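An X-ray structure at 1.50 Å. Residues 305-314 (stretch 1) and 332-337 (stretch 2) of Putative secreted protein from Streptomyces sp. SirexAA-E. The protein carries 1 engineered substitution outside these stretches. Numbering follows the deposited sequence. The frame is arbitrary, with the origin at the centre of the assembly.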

ATOM      1  N   THR A 305      -0.381  20.268  -3.832  1.00 12.78           N
ATOM      2  CA  THR A 305      -1.369  20.025  -2.787  1.00 12.54           C
ATOM      3  C   THR A 305      -1.087  18.711  -2.074  1.00 11.12           C
ATOM      4  O   THR A 305      -0.937  17.670  -2.723  1.00 13.29           O
ATOM      5  N   VAL A 306      -1.016  18.771  -0.746  1.00 11.80           N
ATOM      6  CA  VAL A 306      -0.926  17.583   0.091  1.00 11.40           C
ATOM      7  C   VAL A 306      -2.328  17.161   0.527  1.00 12.82           C
ATOM      8  O   VAL A 306      -3.100  17.984   1.018  1.00 14.30           O
ATOM      9  N   ALA A 307      -2.654  15.884   0.344  1.00 12.80           N
ATOM     10  CA  ALA A 307      -3.904  15.336   0.837  1.00 12.84           C
ATOM     11  C   ALA A 307      -3.532  14.150   1.709  1.00 12.27           C
ATOM     12  O   ALA A 307      -3.238  13.062   1.205  1.00 13.06           O
ATOM     13  N   LEU A 308      -3.519  14.389   3.018  1.00 12.67           N
ATOM     14  CA  LEU A 308      -2.955  13.455   3.987  1.00 11.75           C
ATOM     15  C   LEU A 308      -4.027  12.905   4.903  1.00 12.98           C
ATOM     16  O   LEU A 308      -4.742  13.679   5.542  1.00 14.57           O
ATOM     17  N   GLY A 309      -4.142  11.579   4.975  1.00 13.10           N
ATOM     18  CA  GLY A 309      -5.108  10.953   5.857  1.00 13.10           C
ATOM     19  C   GLY A 309      -4.489  10.421   7.139  1.00 12.83           C
ATOM     20  O   GLY A 309      -3.343   9.964   7.150  1.00 14.71           O
ATOM     21  N   LEU A 310      -5.263  10.490   8.219  1.00 11.90           N
ATOM     22  CA  LEU A 310      -4.908   9.906   9.507  1.00 12.66           C
ATOM     23  C   LEU A 310      -5.863   8.762   9.826  1.00 11.66           C
ATOM     24  O   LEU A 310      -7.022   8.799   9.425  1.00 11.62           O
ATOM     25  N   GLY A 311      -5.393   7.763  10.570  1.00 12.00           N
ATOM     26  CA  GLY A 311      -6.272   6.720  11.085  1.00 12.85           C
ATOM     27  C   GLY A 311      -7.101   5.979  10.043  1.00 11.38           C
ATOM     28  O   GLY A 311      -8.259   5.628  10.302  1.00 11.75           O
ATOM     29  N   LEU A 312      -6.523   5.773   8.858  1.00 11.77           N
ATOM     30  CA  LEU A 312      -7.190   5.061   7.759  1.00 12.38           C
ATOM     31  C   LEU A 312      -8.498   5.760   7.357  1.00 12.13           C
ATOM     32  O   LEU A 312      -9.512   5.117   7.055  1.00 12.11           O
ATOM     33  N   ALA A 313      -8.445   7.088   7.340  1.00 12.23           N
ATOM     34  CA  ALA A 313      -9.518   7.914   6.802  1.00 11.06           C
ATOM     35  C   ALA A 313      -9.990   7.352   5.464  1.00 11.16           C
ATOM     36  O   ALA A 313      -9.182   7.022   4.596  1.00 12.42           O
ATOM     37  N   THR A 314     -11.303   7.247   5.314  1.00 10.42           N
ATOM     38  CA  THR A 314     -11.895   6.509   4.216  1.00 11.67           C
ATOM     39  C   THR A 314     -12.867   7.373   3.435  1.00 11.63           C
ATOM     40  O   THR A 314     -13.674   8.087   4.029  1.00 13.46           O
ATOM     41  N   VAL A 332       1.430  16.861  -6.509  1.00 12.60           N
ATOM     42  CA  VAL A 332       0.350  16.514  -5.591  1.00 11.98           C
ATOM     43  C   VAL A 332       0.763  15.259  -4.823  1.00 12.07           C
ATOM     44  O   VAL A 332       1.356  14.347  -5.394  1.00 12.60           O
ATOM     45  N   LYS A 333       0.493  15.242  -3.523  1.00 11.47           N
ATOM     46  CA  LYS A 333       0.906  14.143  -2.661  1.00 11.67           C
ATOM     47  C   LYS A 333      -0.306  13.609  -1.919  1.00 11.89           C
ATOM     48  O   LYS A 333      -0.763  14.203  -0.935  1.00 13.32           O
ATOM     49  N   VAL A 334      -0.840  12.498  -2.418  1.00 12.10           N
ATOM     50  CA  VAL A 334      -1.981  11.835  -1.795  1.00 11.99           C
ATOM     51  C   VAL A 334      -1.432  10.735  -0.912  1.00 10.39           C
ATOM     52  O   VAL A 334      -0.612   9.938  -1.366  1.00 11.61           O
ATOM     53  N   ALA A 335      -1.847  10.699   0.353  1.00 11.27           N
ATOM     54  CA  ALA A 335      -1.218   9.786   1.307  1.00 12.35           C
ATOM     55  C   ALA A 335      -2.166   9.295   2.388  1.00 11.85           C
ATOM     56  O   ALA A 335      -2.841  10.099   3.031  1.00 14.43           O
ATOM     57  N   GLY A 336      -2.199   7.980   2.599  1.00 11.55           N
ATOM     58  CA  GLY A 336      -2.867   7.415   3.761  1.00 11.69           C
ATOM     59  C   GLY A 336      -4.377   7.446   3.724  1.00 13.63           C
ATOM     60  O   GLY A 336      -5.012   7.741   4.736  1.00 15.17           O
ATOM     61  N   LEU A 337      -4.951   7.140   2.564  1.00 12.67           N
ATOM     62  CA  LEU A 337      -6.402   7.114   2.396  1.00 11.02           C
ATOM     63  C   LEU A 337      -6.883   5.769   1.886  1.00 11.29           C
ATOM     64  O   LEU A 337      -6.230   5.161   1.041  1.00 12.22           O
TER

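Residues 305-314 and 332-337 meet as neighbouring parallel strands, Val 306 beside Lys 333, Ala 307 beside Val 334 and Leu 308 beside Ala 335, so the polar work between them is done by the backbone while side chains leave to the two faces of the sheet. Four hydrogen bonds alternate along the pair: Lys 333 N gives to Thr 305 O (2.9 Å), Ala 307 N to Lys 333 O (2.8 Å), Ala 335 N to Ala 307 O (2.9 Å) and Gly 309 N to Ala 335 O (2.8 Å). Each of these carbonyls also receives a CA-H contact, as where Val 332 CA lies 3.3 Å from Thr 305 O. Ala 307 O and Lys 333 O, 3.5 Å apart, are both acceptors and do not bond to each other; each is satisfied by an amide of the opposing strand.

Val 306, Leu 308, Lys 333 and Ala 335 share one face. Val 306 (t) sends CG2 to 4.3 Å from Lys 333 CD, a contact with the aliphatic part of the lysine. The lysine chain (m, t, t, p) ends in NZ, which is hydrogen-bonded to a residue just outside the stretches. The CA-to-CB bond of Leu 308 (chi1 t, chi2 p) projects to this face, but the end of the side chain comes nearer the other strand, placing CD1 3.9 Å from Ala 335 CB. Ala 307 and Val 334 (t) occupy the other face. At the start of the pair, Thr 305 (m) points sideways with CB 4.4 Å from Val 332 CG2; its OG1 is hydrogen-bonded elsewhere in the structure.

Beyond the bridges the pairing continues at Gly 309 and Gly 336, at much the same spacing: Gly 309 CA makes a CA-H...O contact with Gly 336 O (3.4 Å), and neither position has room for a CB. A CB on Gly 309 would clash with Gly 336 O and Leu 337 CD2, and one on Gly 336 would clash with Gly 309 O; the positive phi of Gly 336 also favours glycine. Leu 337 (chi1 m, chi2 t) leaves sideways and bends back, CD2 reaching 3.9 Å from Gly 309 CA and 4.0 Å from Ala 313 CB.

One water bridges the stretches where the strand pairing gives way to the turn, accepting from Leu 312 N (2.9 Å from the water O) and donating to Gly 336 O (2.8 Å from the water O) and, weakly, to Gly 309 O (3.2 Å from the water O). Nearby, Ala 313 N gives to Leu 310 O (3.0 Å), closing the turn, and Thr 314 OG1 (chi1 m) donates to Leu 312 O (2.8 Å) and is also hydrogen-bonded elsewhere in the structure, while its CB points away from the other stretch.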

ATOM      1  CB  THR A 305      -2.807  19.974  -3.344  1.00 13.54           C
ATOM      2  OG1 THR A 305      -3.109  21.186  -4.040  1.00 14.43           O
ATOM      3  CG2 THR A 305      -3.814  19.796  -2.222  1.00 14.74           C
ATOM      4  CB  VAL A 306      -0.051  17.833   1.345  1.00 11.39           C
ATOM      5  CG1 VAL A 306      -0.033  16.606   2.260  1.00 13.79           C
ATOM      6  CG2 VAL A 306       1.368  18.208   0.941  1.00 14.32           C
ATOM      7  CB  ALA A 307      -4.820  14.920  -0.307  1.00 14.45           C
ATOM      8  CB  LEU A 308      -1.872  14.159   4.819  1.00 13.21           C
ATOM      9  CG  LEU A 308      -1.194  13.379   5.955  1.00 13.78           C
ATOM     10  CD1 LEU A 308      -0.480  12.131   5.428  1.00 15.42           C
ATOM     11  CD2 LEU A 308      -0.229  14.293   6.729  1.00 15.03           C
ATOM     12  CB  LEU A 310      -4.977  10.961  10.622  1.00 14.55           C
ATOM     13  CG  LEU A 310      -4.214  12.268  10.407  1.00 14.33           C
ATOM     14  CD1 LEU A 310      -4.479  13.253  11.547  1.00 17.27           C
ATOM     15  CD2 LEU A 310      -2.727  11.984  10.269  1.00 15.95           C
ATOM     16  CB  LEU A 312      -7.439   3.587   8.134  1.00 12.92           C
ATOM     17  CG  LEU A 312      -6.281   2.627   7.817  1.00 11.95           C
ATOM     18  CD1 LEU A 312      -6.087   2.504   6.307  1.00 15.84           C
ATOM     19  CD2 LEU A 312      -4.965   3.027   8.508  1.00 14.58           C
ATOM     20  CB  ALA A 313      -9.051   9.361   6.642  1.00 11.99           C
ATOM     21  CB  THR A 314     -12.619   5.253   4.751  1.00 11.65           C
ATOM     22  OG1 THR A 314     -11.654   4.386   5.356  1.00 11.90           O
ATOM     23  CG2 THR A 314     -13.360   4.496   3.642  1.00 13.23           C
ATOM     24  CB  VAL A 332      -0.984  16.313  -6.347  1.00 11.86           C
ATOM     25  CG1 VAL A 332      -2.035  15.637  -5.473  1.00 11.36           C
ATOM     26  CG2 VAL A 332      -1.488  17.664  -6.840  1.00 13.37           C
ATOM     27  CB  LYS A 333       1.997  14.609  -1.683  1.00 13.76           C
ATOM     28  CG  LYS A 333       3.221  15.185  -2.410  1.00 14.85           C
ATOM     29  CD  LYS A 333       4.161  15.973  -1.500  1.00 14.98           C
ATOM     30  CE  LYS A 333       5.230  16.714  -2.311  1.00 14.49           C
ATOM     31  NZ  LYS A 333       4.750  17.988  -2.947  1.00 14.11           N
ATOM     32  CB  VAL A 334      -2.952  11.249  -2.836  1.00 11.10           C
ATOM     33  CG1 VAL A 334      -4.178  10.659  -2.157  1.00 13.78           C
ATOM     34  CG2 VAL A 334      -3.355  12.315  -3.845  1.00 13.21           C
ATOM     35  CB  ALA A 335      -0.015  10.466   1.969  1.00 14.13           C
ATOM     36  CB  LEU A 337      -6.848   8.202   1.415  1.00 12.07           C
ATOM     37  CG  LEU A 337      -6.592   9.643   1.856  1.00 12.76           C
ATOM     38  CD1 LEU A 337      -6.777  10.603   0.682  1.00 16.40           C
ATOM     39  CD2 LEU A 337      -7.539  10.010   2.994  1.00 14.20           C
TER
HETATM   40  O   HOH W   1      -4.339   6.971   7.320  1.00 16.09           O